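Local coordinates for protein CDA peptide synthetase I (Streptomyces coelicolor, PDB 5DU9) that is a peptide synthetase whose modelled part is a condensation domain, a two-lobed fold of the CoA-dependent acyltransferase superfamily, at residues 10-14 with 15-19; 196-199 with 200-204; 422-425 with 426-429; 429-432 with 433-437. The protein carries 1 engineered substitution. All blocks are in the same frame, centred on the assembly; numbering follows the deposited sequence.

Contact 1. Residues 10-14 with 15-19; sequences HGLTS and AQHCV. Engineered in segment 15-19: Cys18 (natural residue Glu). With UM2 ((2S)-2-amino-N-butyl-propanamide), chain E.
Gln16 OE1 has two partners: Thr13 N reaches it at 3.1 Å on a nearly straight bond (174°), in the carbonyl plane and on a lone pair, and a water lies 2.7 Å from OE1 and also within reach of Gly11 O. The return bond runs from Gln16 N to Thr13 OG1 at 3.0 Å, which makes this a capping box with Thr13 as N-cap of helix 14-24. Each residue thus offers its backbone N-H to the other's side chain. Thr13 OG1 can accept because chi1 of 66° sets it between the residue's own N and carbonyl carbon, turned to the first turn of the helix; the same oxygen also bonds to Met308 O. The Gln16 amide is fixed at its other end too, since NE2 bonds to Ile159 O. Further round, Leu12 CB lies over one face of the His17 imidazole, 3.7 Å from the ring centroid and 20° off the normal, a CH-pi contact displaced toward the rim. At the edge of that ring, in its plane, a second water lies at His17 NE2 and donates to Leu12 O. One turn on, the helix borders the ligand pocket: Val19 CG2 touches CCJ of (2S)-2-amino-N-butyl-propanamide at 3.7 Å, and the engineered Cys18 carries that ligand through a covalent SG to CCH bond of 1.8 Å.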
loop_
_atom_site.group_PDB
_atom_site.type_symbol
_atom_site.label_atom_id
_atom_site.label_comp_id
_atom_site.label_asym_id
_atom_site.label_seq_id
_atom_site.Cartn_x
_atom_site.Cartn_y
_atom_site.Cartn_z
ATOM N N HIS A 10 10.899 12.287 -19.084
ATOM C CA HIS A 10 10.530 12.652 -17.724
ATOM C C HIS A 10 11.372 11.905 -16.698
ATOM O O HIS A 10 11.626 10.712 -16.840
ATOM C CB HIS A 10 9.045 12.368 -17.489
ATOM C CG HIS A 10 8.132 13.177 -18.356
ATOM N ND1 HIS A 10 7.777 14.474 -18.056
ATOM C CD2 HIS A 10 7.494 12.872 -19.512
ATOM C CE1 HIS A 10 6.966 14.936 -18.991
ATOM N NE2 HIS A 10 6.780 13.983 -19.887
ATOM N N GLY A 11 11.804 12.617 -15.664
ATOM C CA GLY A 11 12.574 12.003 -14.599
ATOM C C GLY A 11 11.700 11.112 -13.743
ATOM O O GLY A 11 10.510 11.379 -13.570
ATOM N N LEU A 12 12.287 10.039 -13.224
ATOM C CA LEU A 12 11.594 9.151 -12.297
ATOM C C LEU A 12 11.666 9.696 -10.882
ATOM O O LEU A 12 12.635 10.359 -10.513
ATOM C CB LEU A 12 12.202 7.748 -12.320
ATOM C CG LEU A 12 11.735 6.771 -13.394
ATOM C CD1 LEU A 12 12.093 7.285 -14.781
ATOM C CD2 LEU A 12 12.355 5.404 -13.146
ATOM N N THR A 13 10.641 9.406 -10.088
ATOM C CA THR A 13 10.707 9.663 -8.658
ATOM C C THR A 13 11.691 8.684 -8.041
ATOM O O THR A 13 12.069 7.701 -8.673
ATOM C CB THR A 13 9.354 9.489 -7.973
ATOM O OG1 THR A 13 8.981 8.109 -8.041
ATOM C CG2 THR A 13 8.285 10.348 -8.646
ATOM N N SER A 14 12.089 8.937 -6.800
ATOM C CA SER A 14 12.982 8.022 -6.099
ATOM C C SER A 14 12.367 6.630 -6.000
ATOM O O SER A 14 13.038 5.623 -6.229
ATOM C CB SER A 14 13.303 8.550 -4.701
ATOM O OG SER A 14 14.148 9.684 -4.778
ATOM N N ALA A 15 11.089 6.580 -5.647
ATOM C CA ALA A 15 10.386 5.310 -5.518
ATOM C C ALA A 15 10.338 4.576 -6.856
ATOM O O ALA A 15 10.473 3.362 -6.912
ATOM C CB ALA A 15 8.985 5.530 -4.989
ATOM N N GLN A 16 10.152 5.318 -7.937
ATOM C CA GLN A 16 10.117 4.701 -9.255
ATOM C C GLN A 16 11.494 4.163 -9.645
ATOM O O GLN A 16 11.596 3.078 -10.222
ATOM C CB GLN A 16 9.612 5.699 -10.294
ATOM C CG GLN A 16 8.123 5.949 -10.183
ATOM C CD GLN A 16 7.618 6.975 -11.176
ATOM O OE1 GLN A 16 8.216 8.031 -11.356
ATOM N NE2 GLN A 16 6.507 6.668 -11.825
ATOM N N HIS A 17 12.548 4.913 -9.326
ATOM C CA HIS A 17 13.918 4.442 -9.541
ATOM C C HIS A 17 14.154 3.130 -8.791
ATOM O O HIS A 17 14.798 2.216 -9.301
ATOM C CB HIS A 17 14.940 5.485 -9.083
ATOM C CG HIS A 17 15.261 6.522 -10.116
ATOM N ND1 HIS A 17 15.970 6.236 -11.263
ATOM C CD2 HIS A 17 14.989 7.849 -10.164
ATOM C CE1 HIS A 17 16.111 7.338 -11.979
ATOM N NE2 HIS A 17 15.526 8.332 -11.334
ATOM N N CYS A 18 13.628 3.053 -7.572
ATOM C CA CYS A 18 13.772 1.865 -6.735
ATOM C C CYS A 18 13.115 0.642 -7.380
ATOM O O CYS A 18 13.714 -0.438 -7.457
ATOM C CB CYS A 18 13.166 2.126 -5.352
ATOM S SG CYS A 18 13.185 0.711 -4.220
ATOM N N VAL A 19 11.880 0.814 -7.838
ATOM C CA VAL A 19 11.160 -0.267 -8.491
ATOM C C VAL A 19 11.858 -0.657 -9.789
ATOM O O VAL A 19 11.985 -1.839 -10.097
ATOM C CB VAL A 19 9.697 0.126 -8.771
ATOM C CG1 VAL A 19 8.991 -0.936 -9.609
ATOM C CG2 VAL A 19 8.957 0.326 -7.457
HETATM C CCH UM2 E . 11.910 0.904 -2.960
HETATM C CCI UM2 E . 10.536 1.118 -3.569
HETATM C CCJ UM2 E . 9.817 -0.195 -3.888
HETATM C CCK UM2 E . 9.141 -0.821 -2.668
HETATM N NCL UM2 E . 7.822 -0.278 -2.370
HETATM C CCM UM2 E . 6.801 -1.059 -2.010
HETATM O OCN UM2 E . 6.711 -2.234 -2.334
HETATM C CCO UM2 E . 5.744 -0.437 -1.141
HETATM C CCP UM2 E . 6.140 -0.590 0.324
HETATM N NCQ UM2 E . 4.452 -1.122 -1.344
HETATM O O HOH W 1 8.055 9.970 -13.221
HETATM O O HOH W 2 14.874 11.356 -11.623
#

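Contact 2. Residues 196-199 with 200-204; sequences RMVA and GEEAY
Glu202 folds back along its own helix toward Val198, the residue one turn earlier. Its CG stands opposite the carbonyl carbon, next to the backbone N (chi1 -75°), and the chain runs on extended, which lays CG 3.6 Å from Val198 O and brings OE2 to 4.0 Å from Val198 CG1, the two side chains meeting at a slant. That is a loose contact of a carboxylate oxygen with a methyl, where the exposed Glu202 meets the buried Val198 on an alpha-helix. Val198 puts CG1 there by holding it anti to the backbone N (chi1 170°), while its CG2 branch faces the loop that holds Thr13. Glu201 has a similar shape on another side of the helix: its CG sits 3.5 Å from Met197 O, and the extended chain beyond carries OE1 to the backbone N of Ser14. Underneath, regular i to i+4 bonds tie the turns, such as Glu202 N to Val198 O at 3.0 Å and Ala203 N to Ala199 O at 2.9 Å. Helix 194-205 turns Val198 and Glu201 to the start of helix 14-24, while Met197 packs on Val309 and on Ala302 of helix 300-303, and Tyr204 bonds through OH to Asp213 of helix 208-220.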
loop_
_atom_site.group_PDB
_atom_site.type_symbol
_atom_site.label_atom_id
_atom_site.label_comp_id
_atom_site.label_asym_id
_atom_site.label_seq_id
_atom_site.Cartn_x
_atom_site.Cartn_y
_atom_site.Cartn_z
ATOM N N ARG A 196 7.006 18.438 -11.450
ATOM C CA ARG A 196 7.245 19.327 -10.319
ATOM C C ARG A 196 7.496 18.534 -9.038
ATOM O O ARG A 196 8.297 18.947 -8.198
ATOM C CB ARG A 196 6.070 20.286 -10.123
ATOM C CG ARG A 196 6.047 21.431 -11.115
ATOM C CD ARG A 196 5.051 22.501 -10.699
ATOM N NE ARG A 196 3.717 22.243 -11.235
ATOM C CZ ARG A 196 2.577 22.392 -10.562
ATOM N NH1 ARG A 196 2.576 22.786 -9.294
ATOM N NH2 ARG A 196 1.426 22.135 -11.167
ATOM N N MET A 197 6.810 17.404 -8.891
ATOM C CA MET A 197 7.001 16.527 -7.740
ATOM C C MET A 197 8.426 15.965 -7.745
ATOM O O MET A 197 9.105 15.942 -6.719
ATOM C CB MET A 197 5.958 15.397 -7.750
ATOM C CG MET A 197 5.990 14.482 -6.529
ATOM S SD MET A 197 4.513 13.436 -6.389
ATOM C CE MET A 197 4.636 12.432 -7.870
ATOM N N VAL A 198 8.879 15.520 -8.910
ATOM C CA VAL A 198 10.241 15.015 -9.058
ATOM C C VAL A 198 11.268 16.121 -8.798
ATOM O O VAL A 198 12.295 15.888 -8.163
ATOM C CB VAL A 198 10.450 14.416 -10.465
ATOM C CG1 VAL A 198 11.924 14.114 -10.737
ATOM C CG2 VAL A 198 9.614 13.155 -10.614
ATOM N N ALA A 199 10.990 17.325 -9.283
ATOM C CA ALA A 199 11.894 18.447 -9.055
ATOM C C ALA A 199 12.034 18.730 -7.561
ATOM O O ALA A 199 13.108 19.116 -7.089
ATOM C CB ALA A 199 11.403 19.689 -9.791
ATOM N N GLY A 200 10.948 18.530 -6.822
ATOM C CA GLY A 200 10.962 18.703 -5.382
ATOM C C GLY A 200 11.911 17.725 -4.715
ATOM O O GLY A 200 12.640 18.086 -3.790
ATOM N N GLU A 201 11.908 16.484 -5.192
ATOM C CA GLU A 201 12.784 15.455 -4.641
ATOM C C GLU A 201 14.234 15.799 -4.944
ATOM O O GLU A 201 15.104 15.661 -4.088
ATOM C CB GLU A 201 12.443 14.074 -5.211
ATOM C CG GLU A 201 11.038 13.593 -4.900
ATOM C CD GLU A 201 10.829 12.131 -5.266
ATOM O OE1 GLU A 201 11.530 11.637 -6.176
ATOM O OE2 GLU A 201 9.968 11.476 -4.638
ATOM N N GLU A 202 14.481 16.253 -6.167
ATOM C CA GLU A 202 15.817 16.661 -6.577
ATOM C C GLU A 202 16.321 17.808 -5.704
ATOM O O GLU A 202 17.485 17.829 -5.307
ATOM C CB GLU A 202 15.819 17.064 -8.053
ATOM C CG GLU A 202 15.760 15.872 -8.997
ATOM C CD GLU A 202 15.603 16.272 -10.450
ATOM O OE1 GLU A 202 15.385 17.470 -10.724
ATOM O OE2 GLU A 202 15.699 15.382 -11.322
ATOM N N ALA A 203 15.437 18.749 -5.390
ATOM C CA ALA A 203 15.804 19.869 -4.533
ATOM C C ALA A 203 16.147 19.370 -3.135
ATOM O O ALA A 203 17.075 19.876 -2.500
ATOM C CB ALA A 203 14.682 20.893 -4.476
ATOM N N TYR A 204 15.405 18.376 -2.657
ATOM C CA TYR A 204 15.675 17.815 -1.340
ATOM C C TYR A 204 17.053 17.155 -1.312
ATOM O O TYR A 204 17.823 17.350 -0.373
ATOM C CB TYR A 204 14.608 16.794 -0.936
ATOM C CG TYR A 204 15.102 15.871 0.155
ATOM C CD1 TYR A 204 15.213 16.313 1.464
ATOM C CD2 TYR A 204 15.487 14.568 -0.134
ATOM C CE1 TYR A 204 15.687 15.474 2.465
ATOM C CE2 TYR A 204 15.959 13.728 0.853
ATOM C CZ TYR A 204 16.055 14.183 2.150
ATOM O OH TYR A 204 16.527 13.341 3.130
#

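Contact 3. Residues 422-425 with 426-429; sequences TVLQ and ERFV
Arg427 lays its side chain back along the helix so that one end of the guanidinium, NH2, comes 3.5 Å from Val423 CG1. The two side chains run at a slant to each other, and the methyl meets the guanidinium obliquely. CG of Arg427 is anti to the backbone N (chi1 -172°), and a bend at chi3 (-55°) turns the guanidinium toward the preceding turn. Leu424 comes up beside the same group, its CD1 4.3 Å from NH1, so two aliphatic branches from neighbouring positions border one charged end. These are van der Waals contacts of methyls with the guanidinium nitrogens. Phe428, one position on, swings its ring away from the preceding turn, though Gln425 O lies near the plane of the ring at its edge; the ring itself meets Phe278 edge-to-face. Val429 CG2 presses against Gln425 O at 3.3 Å, the same oxygen that accepts from Val429 N at 3.0 Å. Gln425 sends its extended chain from an uncommon first torsion (chi1 143°), and its NE2 reaches Arg244 O on strand 242-248, so a buried amide nitrogen is paired with the backbone of the sheet. Along the backbone, Phe428 N bonds to Leu424 O at 2.8 Å and Arg427 N to Val423 O at 3.0 Å. All this is the usual pattern of an amphipathic alpha-helix laid on a beta-sheet: Gln425, Phe428 and Val429 face strands 242-248 and 404-411 and helix 267-283, with Val423 on the exposed side, within the condensation domain fold.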
loop_
_atom_site.group_PDB
_atom_site.type_symbol
_atom_site.label_atom_id
_atom_site.label_comp_id
_atom_site.label_asym_id
_atom_site.label_seq_id
_atom_site.Cartn_x
_atom_site.Cartn_y
_atom_site.Cartn_z
ATOM N N THR A 422 -2.610 -17.703 8.056
ATOM C CA THR A 422 -3.930 -17.710 8.677
ATOM C C THR A 422 -3.805 -17.861 10.192
ATOM O O THR A 422 -4.431 -17.127 10.952
ATOM C CB THR A 422 -4.811 -18.842 8.101
ATOM O OG1 THR A 422 -5.103 -18.558 6.728
ATOM C CG2 THR A 422 -6.126 -18.976 8.868
ATOM N N VAL A 423 -2.979 -18.808 10.624
ATOM C CA VAL A 423 -2.759 -19.040 12.047
ATOM C C VAL A 423 -2.137 -17.818 12.723
ATOM O O VAL A 423 -2.594 -17.384 13.781
ATOM C CB VAL A 423 -1.859 -20.271 12.269
ATOM C CG1 VAL A 423 -1.506 -20.433 13.732
ATOM C CG2 VAL A 423 -2.566 -21.513 11.782
ATOM N N LEU A 424 -1.096 -17.268 12.108
ATOM C CA LEU A 424 -0.380 -16.122 12.660
ATOM C C LEU A 424 -1.278 -14.900 12.800
ATOM O O LEU A 424 -1.248 -14.182 13.803
ATOM C CB LEU A 424 0.807 -15.779 11.762
ATOM C CG LEU A 424 1.882 -14.876 12.352
ATOM C CD1 LEU A 424 2.637 -15.602 13.448
ATOM C CD2 LEU A 424 2.827 -14.426 11.254
ATOM N N GLN A 425 -2.066 -14.663 11.763
ATOM C CA GLN A 425 -2.930 -13.501 11.699
ATOM C C GLN A 425 -4.037 -13.565 12.755
ATOM O O GLN A 425 -4.343 -12.559 13.387
ATOM C CB GLN A 425 -3.483 -13.387 10.276
ATOM C CG GLN A 425 -4.893 -12.927 10.085
ATOM C CD GLN A 425 -5.272 -13.032 8.622
ATOM O OE1 GLN A 425 -5.870 -14.017 8.190
ATOM N NE2 GLN A 425 -4.880 -12.035 7.841
ATOM N N GLU A 426 -4.612 -14.745 12.972
ATOM C CA GLU A 426 -5.618 -14.894 14.019
ATOM C C GLU A 426 -4.989 -14.711 15.402
ATOM O O GLU A 426 -5.571 -14.065 16.277
ATOM C CB GLU A 426 -6.303 -16.258 13.923
ATOM C CG GLU A 426 -7.390 -16.482 14.975
ATOM C CD GLU A 426 -8.446 -15.391 14.974
ATOM O OE1 GLU A 426 -9.131 -15.224 13.943
ATOM O OE2 GLU A 426 -8.588 -14.696 16.003
ATOM N N ARG A 427 -3.797 -15.272 15.586
ATOM C CA ARG A 427 -3.069 -15.133 16.845
ATOM C C ARG A 427 -2.760 -13.672 17.142
ATOM O O ARG A 427 -2.920 -13.204 18.273
ATOM C CB ARG A 427 -1.768 -15.932 16.806
ATOM C CG ARG A 427 -1.052 -15.995 18.143
ATOM C CD ARG A 427 0.255 -16.759 18.035
ATOM N NE ARG A 427 0.057 -18.095 17.482
ATOM C CZ ARG A 427 1.006 -18.813 16.890
ATOM N NH1 ARG A 427 2.235 -18.327 16.759
ATOM N NH2 ARG A 427 0.724 -20.019 16.418
ATOM N N PHE A 428 -2.310 -12.951 16.122
ATOM C CA PHE A 428 -1.963 -11.553 16.298
ATOM C C PHE A 428 -3.179 -10.715 16.664
ATOM O O PHE A 428 -3.131 -9.919 17.596
ATOM C CB PHE A 428 -1.321 -10.984 15.034
ATOM C CG PHE A 428 -1.329 -9.490 14.993
ATOM C CD1 PHE A 428 -0.552 -8.758 15.875
ATOM C CD2 PHE A 428 -2.122 -8.815 14.088
ATOM C CE1 PHE A 428 -0.568 -7.386 15.854
ATOM C CE2 PHE A 428 -2.137 -7.438 14.060
ATOM C CZ PHE A 428 -1.358 -6.724 14.946
ATOM N N VAL A 429 -4.275 -10.891 15.930
ATOM C CA VAL A 429 -5.464 -10.082 16.172
ATOM C C VAL A 429 -6.025 -10.338 17.576
ATOM O O VAL A 429 -6.515 -9.411 18.222
ATOM C CB VAL A 429 -6.558 -10.343 15.111
ATOM C CG1 VAL A 429 -7.876 -9.675 15.502
ATOM C CG2 VAL A 429 -6.106 -9.825 13.751
#

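Contact 4. Residues 429-432 with 433-437; sequences VRFL and AELAA
With CG held anti to the backbone N (chi1 -168°), the Phe431 ring leans along the helix toward the next turn, where Leu435 takes the other common setting, its CG opposite the carbonyl carbon (chi1 -69°). The two choices bring leucine and ring together as an i to i+4 pair on an alpha-helix. Leu435 CG lies over one face of the phenyl ring, 4.3 Å from its centroid and 15° off the normal, a CH-pi contact shifted toward the rim. The closest approach to the ring itself is made by the CD1 branch, 3.6 Å from Phe431 CE2 and 3.7 Å from CD2; this methyl sits above the plane, just outside the CD2-CE2 edge. CG of Leu435 also sits 3.4 Å from Phe431 O, and that oxygen accepts from Leu435 N at 3.0 Å. The same pair is therefore joined twice, by backbone and by side chain. Ala436 packs its CB on Leu432 O at 3.5 Å and gives its N-H to that oxygen at 2.9 Å. These buried groups face two helices. Phe431 and Leu435 meet Phe278 and Ala277 of helix 267-283, whereas Leu432 and Ala436 rest on Leu256, Val255 and Ala259 of helix 250-263; on another flank, Arg430 NH2 bonds to Thr450 O in the C-terminal tail, which runs back beside this helix.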
loop_
_atom_site.group_PDB
_atom_site.type_symbol
_atom_site.label_atom_id
_atom_site.label_comp_id
_atom_site.label_asym_id
_atom_site.label_seq_id
_atom_site.Cartn_x
_atom_site.Cartn_y
_atom_site.Cartn_z
ATOM N N VAL A 429 -4.275 -10.891 15.930
ATOM C CA VAL A 429 -5.464 -10.082 16.172
ATOM C C VAL A 429 -6.025 -10.338 17.576
ATOM O O VAL A 429 -6.515 -9.411 18.222
ATOM C CB VAL A 429 -6.558 -10.343 15.111
ATOM C CG1 VAL A 429 -7.876 -9.675 15.502
ATOM C CG2 VAL A 429 -6.106 -9.825 13.751
ATOM N N ARG A 430 -5.948 -11.579 18.053
ATOM C CA ARG A 430 -6.418 -11.894 19.402
ATOM C C ARG A 430 -5.565 -11.175 20.449
ATOM O O ARG A 430 -6.087 -10.607 21.409
ATOM C CB ARG A 430 -6.402 -13.405 19.653
ATOM C CG ARG A 430 -6.767 -13.791 21.085
ATOM C CD ARG A 430 -6.954 -15.294 21.249
ATOM N NE ARG A 430 -5.846 -16.058 20.680
ATOM C CZ ARG A 430 -5.681 -17.368 20.830
ATOM N NH1 ARG A 430 -6.550 -18.078 21.540
ATOM N NH2 ARG A 430 -4.640 -17.972 20.273
ATOM N N PHE A 431 -4.250 -11.196 20.257
ATOM C CA PHE A 431 -3.334 -10.534 21.179
ATOM C C PHE A 431 -3.536 -9.017 21.142
ATOM O O PHE A 431 -3.619 -8.371 22.188
ATOM C CB PHE A 431 -1.887 -10.897 20.834
ATOM C CG PHE A 431 -0.880 -10.493 21.882
ATOM C CD1 PHE A 431 -0.942 -11.014 23.164
ATOM C CD2 PHE A 431 0.142 -9.611 21.572
ATOM C CE1 PHE A 431 -0.005 -10.652 24.124
ATOM C CE2 PHE A 431 1.077 -9.250 22.526
ATOM C CZ PHE A 431 1.001 -9.771 23.801
ATOM N N LEU A 432 -3.622 -8.461 19.935
ATOM C CA LEU A 432 -3.887 -7.038 19.745
ATOM C C LEU A 432 -5.147 -6.589 20.486
ATOM O O LEU A 432 -5.142 -5.573 21.174
ATOM C CB LEU A 432 -4.014 -6.723 18.251
ATOM C CG LEU A 432 -4.422 -5.298 17.865
ATOM C CD1 LEU A 432 -3.369 -4.298 18.302
ATOM C CD2 LEU A 432 -4.673 -5.192 16.365
ATOM N N ALA A 433 -6.224 -7.353 20.342
ATOM C CA ALA A 433 -7.497 -7.002 20.961
ATOM C C ALA A 433 -7.411 -7.043 22.485
ATOM O O ALA A 433 -8.024 -6.223 23.170
ATOM C CB ALA A 433 -8.595 -7.933 20.471
ATOM N N GLU A 434 -6.660 -8.007 23.012
ATOM C CA GLU A 434 -6.459 -8.125 24.452
ATOM C C GLU A 434 -5.666 -6.934 24.999
ATOM O O GLU A 434 -5.986 -6.393 26.059
ATOM C CB GLU A 434 -5.737 -9.432 24.781
ATOM C CG GLU A 434 -5.627 -9.736 26.269
ATOM C CD GLU A 434 -6.957 -10.124 26.892
ATOM O OE1 GLU A 434 -7.853 -10.591 26.157
ATOM O OE2 GLU A 434 -7.105 -9.959 28.122
ATOM N N LEU A 435 -4.627 -6.534 24.276
ATOM C CA LEU A 435 -3.828 -5.377 24.658
ATOM C C LEU A 435 -4.678 -4.113 24.661
ATOM O O LEU A 435 -4.652 -3.331 25.613
ATOM C CB LEU A 435 -2.646 -5.195 23.702
ATOM C CG LEU A 435 -1.548 -6.256 23.771
ATOM C CD1 LEU A 435 -0.598 -6.100 22.594
ATOM C CD2 LEU A 435 -0.793 -6.164 25.086
ATOM N N ALA A 436 -5.427 -3.919 23.584
ATOM C CA ALA A 436 -6.231 -2.712 23.417
ATOM C C ALA A 436 -7.312 -2.600 24.491
ATOM O O ALA A 436 -7.694 -1.495 24.884
ATOM C CB ALA A 436 -6.856 -2.689 22.033
ATOM N N ALA A 437 -7.793 -3.740 24.974
ATOM C CA ALA A 437 -8.871 -3.759 25.963
ATOM C C ALA A 437 -8.423 -3.224 27.321
ATOM O O ALA A 437 -9.250 -2.791 28.123
ATOM C CB ALA A 437 -9.418 -5.170 26.114
#

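In the fold
From the N terminus, contact 1 comes first, where the loop enters helix 14-24. Contact 2 follows on helix 194-205, and the two touch: Glu201 OE1 accepts from Ser14 N at 2.8 Å, and Val198 CG2 packs on Thr13 CG2 at 3.7 Å, tying a helix from the middle of the sequence to the start of the chain. Contacts 3 and 4 are consecutive turns of helix 418-437 near the C terminus, with centres about 11 Å apart. All four are local; contacts 1 and 2 precede the others in series, while 3 and 4 overlap at Val429, so none encloses a long loop or nests in another. The two pairs lie on opposite sides of the chain's centre.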